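Local structure of citrinin polyketide synthase (5MPT) at residues E50-H55 / K140-T145; V185-A190 / V222-L227; S278-L283 / R306-L311. The protein builds, as a multidomain non-reducing polyketide synthase, the keto-aldehyde precursor of the mycotoxin citrinin, this chain being its C-methyltransferase (CMeT) domain. All blocks are in the same frame, centred on the assembly; numbering follows the deposited sequence.

Contact 1 lies apart from the other two, its centre about 39 Å from that of contact 3 and on the opposite side of the chain's centre. It joins two helices by methyl packing and one histidine–serine hydrogen bond. Contacts 2 and 3 belong to the methyltransferase fold and touch where Met-224 packs on Leu-283. Contact 2, two helices beside the central sheet, is methyl and methionine packing; contact 3, two strands of that sheet, is backbone hydrogen bonding flanked by apolar pairs. All three are buried, with partly exposed polar margins: in contact 2 Lys-223 bonds to Gln-188 and forms a salt bridge with Glu-191, and contact 3 has an arginine, aspartate and water cluster by a turn.

Contact 1: residues E50-H55 / K140-T145; sequences ELCVAH and KLTSLT
His-55 reaches across to Ser-143 with the outer nitrogen of its ring, and this is the polar clasp between helices 40-62 and 136-146. His-55 NE2 and Ser-143 OG are 2.9 Å apart, with an angle of 154° at the hydrogen; either group could be the donor. The hydroxyl sits at the ring edge, in the plane of the imidazole, a bond that would help to fix the rotation of the ring. Ser-143 OG stands beside its own backbone N, anti to the carbonyl carbon, which holds it out to the histidine.

Beside this bond the packing is apolar and centres on Thr-142. Its OG1 is anti to the carbonyl carbon (chi1 -70°) and hydrogen-bonds back to Glu-138 O, one turn earlier in its own helix. That leaves CG2, anti to the backbone N, as the branch that faces the other helix. The methyl meets Leu-51 CD2 at 3.8 Å, the two side chains crossing obliquely, and Cys-52 SG touches the same CG2 at 3.9 Å. Leu-51 extends with CG anti to its backbone N and also flanks the serine: CD2 lies 3.9 Å from Ser-143 OG and CD1 4.0 Å from the same oxygen.

The helices run almost parallel, 7° between the axes of the short segments, which approach to 10.1 Å; the nearest CA atoms are those of Cys-52 and Thr-142, then His-55 and Ser-143. Segment 50-55 belongs to the family's methyltransferase helix-turn-helix region, and the contact is helix packing away from the active-site residues. Helix 321-327 packs on both partners, Phe-325 on Cys-52 and His-55, Trp-322 and Ile-326 on Thr-142. Helix 121-131 brings Val-121 against His-55 and Met-124 against Ala-54, while helix 167-178 sends Ile-172 to Lys-140 and Leu-141.

Contact 2: residues V185-A190 / V222-L227; sequences VWIQQA and VKMLPL
Ile-187 and Lys-223 carry the tight part of this contact: Ile-187 CG2 rests 3.8 Å from Lys-223 CG, the two side chains crossing at about a right angle. Next to them Met-224 bends so that its CE comes in at the end of the chain, 4.0 Å from Ala-190 CB and equally near Ile-187 O. Behind this layer Ile-187 and Ala-190 pack on Leu-314 and Leu-312 of strand 309-316.

The other margin is looser, polar and partly exposed. Lys-223 curls through chi2, chi3 and chi4, and its NZ donates to Gln-188 OE1 at 3.0 Å, coming from above the carbonyl plane, 46° out of it. Glu-191, one helical turn beyond Ile-187, is the stronger partner, forming a salt bridge with the same NZ. Gln-188 also touches a lattice neighbour, which may influence its pose.

The segment axes cross at -23°, closest at 10.1 Å, and the side chain of Ile-187 is about 6 Å from the bound S-adenosylhomocysteine. Helix 221-231, following strand 208-213, and helix 181-198 pack beside each other on one side of the central sheet, as in Rossmann-like methyltransferases.

Contact 3: residues S278-L283 / R306-L311; sequences SQHIIL and RPDGFL
The backbones of His-280, Phe-310 and Ile-282 give the hydrogen bonds of the parallel pairing, whose bridges are Ile-281 with Phe-310 and Ile-282 with Leu-311. Phe-310 N donates to His-280 O at 2.9 Å, and Phe-310 O accepts from Ile-282 N at 3.0 Å, so Phe-310 bonds to both neighbours of Ile-281. Before the chain turns at His-280 and at Pro-307/Asp-308, Arg-306 N donates to Gln-279 O at 2.8 Å; a type I turn runs from Arg-306 to Gly-309.

Charged and aromatic contacts gather at that turn. Arg-306 lies alongside His-280: CD stands 3.5 Å from the centroid of the His-280 ring, almost on the ring normal, a CH-pi contact. The guanidinium continues over the same face, its plane 23° from that of the ring, with NE toward the rim. NE is not bonded to His-280 NE2; the NE2 hydrogen bond is to Ser-10 O, and ND1 is bonded to Arg-209 N. Side-on, Arg-306 grips Asp-308 with two nitrogens: NE to OD1 at 3.0 Å, and NH2 to OD2 at 2.9 Å, both in the guanidinium plane, on the syn sides of the carboxylate. A water donates to Ser-278 O and accepts from Arg-306 NH1.

Apolar pairs form on both faces. On one, Ile-281 CG1 lies 3.7 Å from Phe-310 CZ; Phe-310, its CG between backbone N and carbonyl carbon (chi1 63°), lies side by side with Ile-281, and both touch Leu-197 of helix 181-198. On the other, Ile-282 CG2 meets Leu-311 CD1 at 3.8 Å, and Ile-282 also packs on Ile-301 and Ile-304 of helix 294-304.

That helix links the two strands, a beta-alpha-beta crossover of the Rossmann-like S-adenosylmethionine-dependent methyltransferase sheet; further along strand 309-316 comes the active-site Glu-315.

Contact 1: residues E50-H55 / K140-T145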
loop_
_atom_site.group_PDB
_atom_site.type_symbol
_atom_site.label_atom_id
_atom_site.label_comp_id
_atom_site.label_asym_id
_atom_site.label_seq_id
_atom_site.Cartn_x
_atom_site.Cartn_y
_atom_site.Cartn_z
ATOM N N GLU A 50 5.531 -3.933 -18.464
ATOM C CA GLU A 50 6.283 -3.680 -19.690
ATOM C C GLU A 50 6.958 -2.312 -19.658
ATOM O O GLU A 50 8.096 -2.154 -20.120
ATOM C CB GLU A 50 5.349 -3.795 -20.882
ATOM C CG GLU A 50 5.980 -3.413 -22.212
ATOM C CD GLU A 50 5.015 -3.585 -23.349
ATOM O OE1 GLU A 50 4.077 -2.763 -23.477
ATOM O OE2 GLU A 50 5.174 -4.574 -24.087
ATOM N N LEU A 51 6.240 -1.297 -19.193
ATOM C CA LEU A 51 6.811 0.037 -19.086
ATOM C C LEU A 51 7.968 0.060 -18.089
ATOM O O LEU A 51 9.003 0.682 -18.345
ATOM C CB LEU A 51 5.716 1.024 -18.691
ATOM C CG LEU A 51 6.037 2.495 -18.433
ATOM C CD1 LEU A 51 6.628 3.136 -19.703
ATOM C CD2 LEU A 51 4.782 3.228 -17.966
ATOM N N CYS A 52 7.829 -0.626 -16.952
ATOM C CA CYS A 52 8.945 -0.692 -16.012
ATOM C C CYS A 52 10.175 -1.316 -16.662
ATOM O O CYS A 52 11.310 -0.815 -16.524
ATOM C CB CYS A 52 8.575 -1.499 -14.777
ATOM S SG CYS A 52 7.257 -0.846 -13.721
ATOM N N VAL A 53 9.971 -2.450 -17.326
ATOM C CA VAL A 53 11.083 -3.150 -17.953
ATOM C C VAL A 53 11.754 -2.252 -18.974
ATOM O O VAL A 53 12.977 -2.175 -19.029
ATOM C CB VAL A 53 10.593 -4.469 -18.573
ATOM C CG1 VAL A 53 11.684 -5.086 -19.471
ATOM C CG2 VAL A 53 10.167 -5.427 -17.449
ATOM N N ALA A 54 10.965 -1.549 -19.791
ATOM C CA ALA A 54 11.551 -0.650 -20.784
ATOM C C ALA A 54 12.367 0.441 -20.117
ATOM O O ALA A 54 13.462 0.785 -20.580
ATOM C CB ALA A 54 10.458 -0.030 -21.650
ATOM N N HIS A 55 11.862 0.990 -19.019
ATOM C CA HIS A 55 12.623 1.987 -18.274
ATOM C C HIS A 55 13.916 1.402 -17.726
ATOM O O HIS A 55 14.956 2.068 -17.712
ATOM C CB HIS A 55 11.797 2.523 -17.120
ATOM C CG HIS A 55 10.805 3.572 -17.483
ATOM N ND1 HIS A 55 11.144 4.755 -18.090
ATOM C CD2 HIS A 55 9.469 3.630 -17.272
ATOM C CE1 HIS A 55 10.069 5.504 -18.236
ATOM N NE2 HIS A 55 9.035 4.842 -17.742
ATOM N N LYS A 140 1.781 7.260 -14.500
ATOM C CA LYS A 140 2.549 8.493 -14.480
ATOM C C LYS A 140 3.662 8.411 -13.443
ATOM O O LYS A 140 4.794 8.848 -13.710
ATOM C CB LYS A 140 1.640 9.683 -14.182
ATOM C CG LYS A 140 0.552 9.962 -15.198
ATOM C CD LYS A 140 -0.220 11.218 -14.787
ATOM C CE LYS A 140 -1.371 11.540 -15.715
ATOM N NZ LYS A 140 -2.331 12.481 -15.040
ATOM N N LEU A 141 3.364 7.875 -12.253
ATOM C CA LEU A 141 4.403 7.723 -11.245
ATOM C C LEU A 141 5.495 6.783 -11.733
ATOM O O LEU A 141 6.680 6.993 -11.446
ATOM C CB LEU A 141 3.810 7.213 -9.937
ATOM C CG LEU A 141 4.651 7.375 -8.662
ATOM C CD1 LEU A 141 4.923 8.835 -8.372
ATOM C CD2 LEU A 141 3.920 6.716 -7.527
ATOM N N THR A 142 5.109 5.730 -12.455
ATOM C CA THR A 142 6.089 4.785 -12.978
ATOM C C THR A 142 7.107 5.489 -13.884
ATOM O O THR A 142 8.330 5.261 -13.784
ATOM C CB THR A 142 5.344 3.677 -13.727
ATOM O OG1 THR A 142 4.632 2.866 -12.781
ATOM C CG2 THR A 142 6.307 2.798 -14.539
ATOM N N SER A 143 6.642 6.419 -14.710
ATOM C CA SER A 143 7.594 7.113 -15.564
ATOM C C SER A 143 8.331 8.244 -14.849
ATOM O O SER A 143 9.479 8.556 -15.221
ATOM C CB SER A 143 6.883 7.628 -16.814
ATOM O OG SER A 143 6.721 6.559 -17.722
ATOM N N LEU A 144 7.718 8.843 -13.821
ATOM C CA LEU A 144 8.356 9.928 -13.075
ATOM C C LEU A 144 9.672 9.468 -12.459
ATOM O O LEU A 144 10.725 10.115 -12.632
ATOM C CB LEU A 144 7.396 10.449 -11.996
ATOM C CG LEU A 144 7.843 11.654 -11.150
ATOM C CD1 LEU A 144 6.659 12.268 -10.405
ATOM C CD2 LEU A 144 8.876 11.285 -10.116
ATOM N N THR A 145 9.655 8.336 -11.762
ATOM C CA THR A 145 10.925 7.802 -11.274
ATOM C C THR A 145 11.616 6.989 -12.352
ATOM O O THR A 145 12.842 7.031 -12.467
ATOM C CB THR A 145 10.722 6.931 -10.023
ATOM O OG1 THR A 145 9.824 5.861 -10.322
ATOM C CG2 THR A 145 10.148 7.742 -8.869
#

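Contact 2: residues V185-A190 / V222-L227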
loop_
_atom_site.group_PDB
_atom_site.type_symbol
_atom_site.label_atom_id
_atom_site.label_comp_id
_atom_site.label_asym_id
_atom_site.label_seq_id
_atom_site.Cartn_x
_atom_site.Cartn_y
_atom_site.Cartn_z
ATOM N N VAL A 185 -10.678 0.504 -4.463
ATOM C CA VAL A 185 -11.604 -0.622 -4.354
ATOM C C VAL A 185 -11.771 -1.021 -2.892
ATOM O O VAL A 185 -12.896 -1.137 -2.372
ATOM C CB VAL A 185 -11.097 -1.799 -5.209
ATOM C CG1 VAL A 185 -11.584 -3.157 -4.633
ATOM C CG2 VAL A 185 -11.543 -1.604 -6.630
ATOM N N TRP A 186 -10.653 -1.253 -2.212
ATOM C CA TRP A 186 -10.714 -1.764 -0.851
ATOM C C TRP A 186 -11.037 -0.684 0.172
ATOM O O TRP A 186 -11.608 -1.003 1.215
ATOM C CB TRP A 186 -9.396 -2.461 -0.498
ATOM C CG TRP A 186 -9.316 -3.781 -1.183
ATOM C CD1 TRP A 186 -9.907 -4.947 -0.794
ATOM C CD2 TRP A 186 -8.655 -4.059 -2.423
ATOM N NE1 TRP A 186 -9.648 -5.943 -1.704
ATOM C CE2 TRP A 186 -8.869 -5.427 -2.704
ATOM C CE3 TRP A 186 -7.866 -3.300 -3.296
ATOM C CZ2 TRP A 186 -8.364 -6.037 -3.830
ATOM C CZ3 TRP A 186 -7.387 -3.903 -4.408
ATOM C CH2 TRP A 186 -7.616 -5.269 -4.660
ATOM N N ILE A 187 -10.750 0.582 -0.138
ATOM C CA ILE A 187 -11.230 1.681 0.690
ATOM C C ILE A 187 -12.743 1.759 0.616
ATOM O O ILE A 187 -13.427 1.910 1.628
ATOM C CB ILE A 187 -10.565 3.007 0.261
ATOM C CG1 ILE A 187 -9.039 2.938 0.459
ATOM C CG2 ILE A 187 -11.151 4.165 1.062
ATOM C CD1 ILE A 187 -8.256 4.180 -0.068
ATOM N N GLN A 188 -13.291 1.640 -0.596
ATOM C CA GLN A 188 -14.737 1.629 -0.741
ATOM C C GLN A 188 -15.336 0.447 -0.002
ATOM O O GLN A 188 -16.385 0.571 0.618
ATOM C CB GLN A 188 -15.086 1.602 -2.234
ATOM C CG GLN A 188 -16.531 1.838 -2.541
ATOM C CD GLN A 188 -16.939 3.294 -2.417
ATOM O OE1 GLN A 188 -16.339 4.173 -3.045
ATOM N NE2 GLN A 188 -17.971 3.560 -1.597
ATOM N N GLN A 189 -14.687 -0.708 -0.058
ATOM C CA GLN A 189 -15.184 -1.873 0.662
ATOM C C GLN A 189 -15.137 -1.651 2.173
ATOM O O GLN A 189 -16.042 -2.065 2.905
ATOM C CB GLN A 189 -14.371 -3.097 0.239
ATOM C CG GLN A 189 -14.864 -4.371 0.872
ATOM C CD GLN A 189 -14.017 -5.555 0.487
ATOM O OE1 GLN A 189 -12.839 -5.405 0.222
ATOM N NE2 GLN A 189 -14.611 -6.748 0.461
ATOM N N ALA A 190 -14.109 -0.960 2.651
ATOM C CA ALA A 190 -14.046 -0.645 4.063
ATOM C C ALA A 190 -15.162 0.300 4.464
ATOM O O ALA A 190 -15.700 0.170 5.570
ATOM C CB ALA A 190 -12.659 -0.068 4.411
ATOM N N VAL A 222 -10.121 10.593 3.272
ATOM C CA VAL A 222 -11.044 11.414 2.496
ATOM C C VAL A 222 -12.381 10.716 2.274
ATOM O O VAL A 222 -13.381 11.387 2.021
ATOM C CB VAL A 222 -10.431 11.851 1.148
ATOM C CG1 VAL A 222 -10.169 10.657 0.219
ATOM C CG2 VAL A 222 -11.338 12.851 0.465
ATOM N N LYS A 223 -12.427 9.381 2.343
ATOM C CA LYS A 223 -13.686 8.658 2.285
ATOM C C LYS A 223 -14.333 8.448 3.649
ATOM O O LYS A 223 -15.569 8.436 3.742
ATOM C CB LYS A 223 -13.468 7.299 1.625
ATOM C CG LYS A 223 -12.910 7.390 0.198
ATOM C CD LYS A 223 -13.729 8.291 -0.718
ATOM C CE LYS A 223 -15.069 7.683 -1.011
ATOM N NZ LYS A 223 -14.898 6.427 -1.800
ATOM N N MET A 224 -13.538 8.268 4.706
ATOM C CA MET A 224 -14.115 7.938 6.003
ATOM C C MET A 224 -14.874 9.121 6.590
ATOM O O MET A 224 -15.920 8.943 7.230
ATOM C CB MET A 224 -13.012 7.483 6.948
ATOM C CG MET A 224 -12.339 6.190 6.530
ATOM S SD MET A 224 -13.504 4.829 6.467
ATOM C CE MET A 224 -12.962 3.846 5.086
ATOM N N LEU A 225 -14.365 10.334 6.387
ATOM C CA LEU A 225 -14.942 11.493 7.067
ATOM C C LEU A 225 -16.330 11.808 6.541
ATOM O O LEU A 225 -17.256 11.940 7.359
ATOM C CB LEU A 225 -14.001 12.695 6.940
ATOM C CG LEU A 225 -12.801 12.774 7.893
ATOM C CD1 LEU A 225 -12.208 11.400 8.177
ATOM C CD2 LEU A 225 -11.744 13.705 7.343
ATOM N N PRO A 226 -16.547 11.960 5.225
ATOM C CA PRO A 226 -17.921 12.116 4.719
ATOM C C PRO A 226 -18.815 10.967 5.107
ATOM O O PRO A 226 -20.010 11.171 5.376
ATOM C CB PRO A 226 -17.728 12.186 3.198
ATOM C CG PRO A 226 -16.342 12.604 3.007
ATOM C CD PRO A 226 -15.557 12.040 4.138
ATOM N N LEU A 227 -18.271 9.748 5.125
ATOM C CA LEU A 227 -19.058 8.604 5.579
ATOM C C LEU A 227 -19.557 8.806 7.008
ATOM O O LEU A 227 -20.740 8.610 7.291
ATOM C CB LEU A 227 -18.236 7.320 5.472
ATOM C CG LEU A 227 -18.965 6.086 6.028
ATOM C CD1 LEU A 227 -20.190 5.758 5.178
ATOM C CD2 LEU A 227 -18.064 4.875 6.138
#

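Contact 3: residues S278-L283 / R306-L311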
loop_
_atom_site.group_PDB
_atom_site.type_symbol
_atom_site.label_atom_id
_atom_site.label_comp_id
_atom_site.label_asym_id
_atom_site.label_seq_id
_atom_site.Cartn_x
_atom_site.Cartn_y
_atom_site.Cartn_z
ATOM N N SER A 278 -7.884 2.759 24.316
ATOM C CA SER A 278 -8.689 3.941 24.080
ATOM C C SER A 278 -9.571 3.840 22.856
ATOM O O SER A 278 -10.630 4.471 22.830
ATOM C CB SER A 278 -7.816 5.184 23.946
ATOM O OG SER A 278 -6.925 5.067 22.859
ATOM N N GLN A 279 -9.187 3.052 21.858
ATOM C CA GLN A 279 -9.850 3.077 20.570
ATOM C C GLN A 279 -10.691 1.831 20.287
ATOM O O GLN A 279 -10.284 0.704 20.606
ATOM C CB GLN A 279 -8.803 3.215 19.446
ATOM C CG GLN A 279 -7.884 4.357 19.556
ATOM C CD GLN A 279 -8.575 5.706 19.603
ATOM O OE1 GLN A 279 -9.376 6.060 18.754
ATOM N NE2 GLN A 279 -8.253 6.468 20.633
ATOM N N HIS A 280 -11.862 2.040 19.666
ATOM C CA HIS A 280 -12.689 0.940 19.156
ATOM C C HIS A 280 -12.121 0.338 17.885
ATOM O O HIS A 280 -12.169 -0.885 17.696
ATOM C CB HIS A 280 -14.111 1.420 18.843
ATOM C CG HIS A 280 -14.879 1.833 20.053
ATOM N ND1 HIS A 280 -14.898 3.135 20.505
ATOM C CD2 HIS A 280 -15.661 1.124 20.898
ATOM C CE1 HIS A 280 -15.663 3.208 21.582
ATOM N NE2 HIS A 280 -16.122 2.000 21.844
ATOM N N ILE A 281 -11.569 1.180 17.021
ATOM C CA ILE A 281 -11.157 0.816 15.670
ATOM C C ILE A 281 -9.839 1.482 15.356
ATOM O O ILE A 281 -9.692 2.701 15.519
ATOM C CB ILE A 281 -12.210 1.247 14.631
ATOM C CG1 ILE A 281 -13.564 0.686 14.996
ATOM C CG2 ILE A 281 -11.794 0.835 13.243
ATOM C CD1 ILE A 281 -14.671 1.221 14.081
ATOM N N ILE A 282 -8.877 0.695 14.894
ATOM C CA ILE A 282 -7.681 1.236 14.272
ATOM C C ILE A 282 -7.698 0.865 12.798
ATOM O O ILE A 282 -7.783 -0.314 12.440
ATOM C CB ILE A 282 -6.404 0.758 14.963
ATOM C CG1 ILE A 282 -6.372 1.415 16.334
ATOM C CG2 ILE A 282 -5.136 1.150 14.149
ATOM C CD1 ILE A 282 -5.327 0.921 17.222
ATOM N N LEU A 283 -7.679 1.892 11.970
ATOM C CA LEU A 283 -7.532 1.806 10.523
ATOM C C LEU A 283 -6.071 2.000 10.151
ATOM O O LEU A 283 -5.419 2.871 10.714
ATOM C CB LEU A 283 -8.388 2.884 9.860
ATOM C CG LEU A 283 -9.901 2.803 10.079
ATOM C CD1 LEU A 283 -10.615 3.883 9.281
ATOM C CD2 LEU A 283 -10.439 1.434 9.728
ATOM N N ARG A 306 -9.269 -0.805 22.703
ATOM C CA ARG A 306 -10.154 -1.328 23.728
ATOM C C ARG A 306 -10.287 -2.845 23.565
ATOM O O ARG A 306 -10.138 -3.368 22.457
ATOM C CB ARG A 306 -11.533 -0.688 23.612
ATOM C CG ARG A 306 -11.577 0.813 23.802
ATOM C CD ARG A 306 -12.853 1.364 23.213
ATOM N NE ARG A 306 -14.035 0.641 23.693
ATOM C CZ ARG A 306 -14.767 1.016 24.751
ATOM N NH1 ARG A 306 -14.460 2.123 25.383
ATOM N NH2 ARG A 306 -15.844 0.317 25.139
ATOM N N PRO A 307 -10.595 -3.569 24.651
ATOM C CA PRO A 307 -10.814 -5.023 24.548
ATOM C C PRO A 307 -11.889 -5.405 23.559
ATOM O O PRO A 307 -11.828 -6.504 22.994
ATOM C CB PRO A 307 -11.235 -5.411 25.979
ATOM C CG PRO A 307 -10.634 -4.421 26.809
ATOM C CD PRO A 307 -10.595 -3.131 26.053
ATOM N N ASP A 308 -12.883 -4.549 23.347
ATOM C CA ASP A 308 -13.946 -4.837 22.399
ATOM C C ASP A 308 -13.635 -4.327 20.991
ATOM O O ASP A 308 -14.492 -4.428 20.110
ATOM C CB ASP A 308 -15.291 -4.270 22.894
ATOM C CG ASP A 308 -15.290 -2.753 23.049
ATOM O OD1 ASP A 308 -14.363 -2.112 22.578
ATOM O OD2 ASP A 308 -16.217 -2.165 23.648
ATOM N N GLY A 309 -12.413 -3.844 20.747
ATOM C CA GLY A 309 -12.075 -3.210 19.487
ATOM C C GLY A 309 -11.412 -4.136 18.481
ATOM O O GLY A 309 -11.201 -5.329 18.706
ATOM N N PHE A 310 -11.022 -3.532 17.357
ATOM C CA PHE A 310 -10.361 -4.298 16.315
ATOM C C PHE A 310 -9.490 -3.404 15.455
ATOM O O PHE A 310 -9.698 -2.186 15.327
ATOM C CB PHE A 310 -11.355 -5.034 15.404
ATOM C CG PHE A 310 -12.253 -4.133 14.632
ATOM C CD1 PHE A 310 -13.486 -3.784 15.125
ATOM C CD2 PHE A 310 -11.893 -3.679 13.385
ATOM C CE1 PHE A 310 -14.320 -2.971 14.434
ATOM C CE2 PHE A 310 -12.754 -2.871 12.663
ATOM C CZ PHE A 310 -13.956 -2.520 13.172
ATOM N N LEU A 311 -8.535 -4.067 14.830
ATOM C CA LEU A 311 -7.693 -3.507 13.792
ATOM C C LEU A 311 -8.240 -3.888 12.422
ATOM O O LEU A 311 -8.516 -5.063 12.172
ATOM C CB LEU A 311 -6.271 -4.034 13.951
ATOM C CG LEU A 311 -5.265 -3.788 12.803
ATOM C CD1 LEU A 311 -5.029 -2.307 12.631
ATOM C CD2 LEU A 311 -3.986 -4.504 13.136
HETATM O O HOH W 1 -12.310 4.286 24.929
#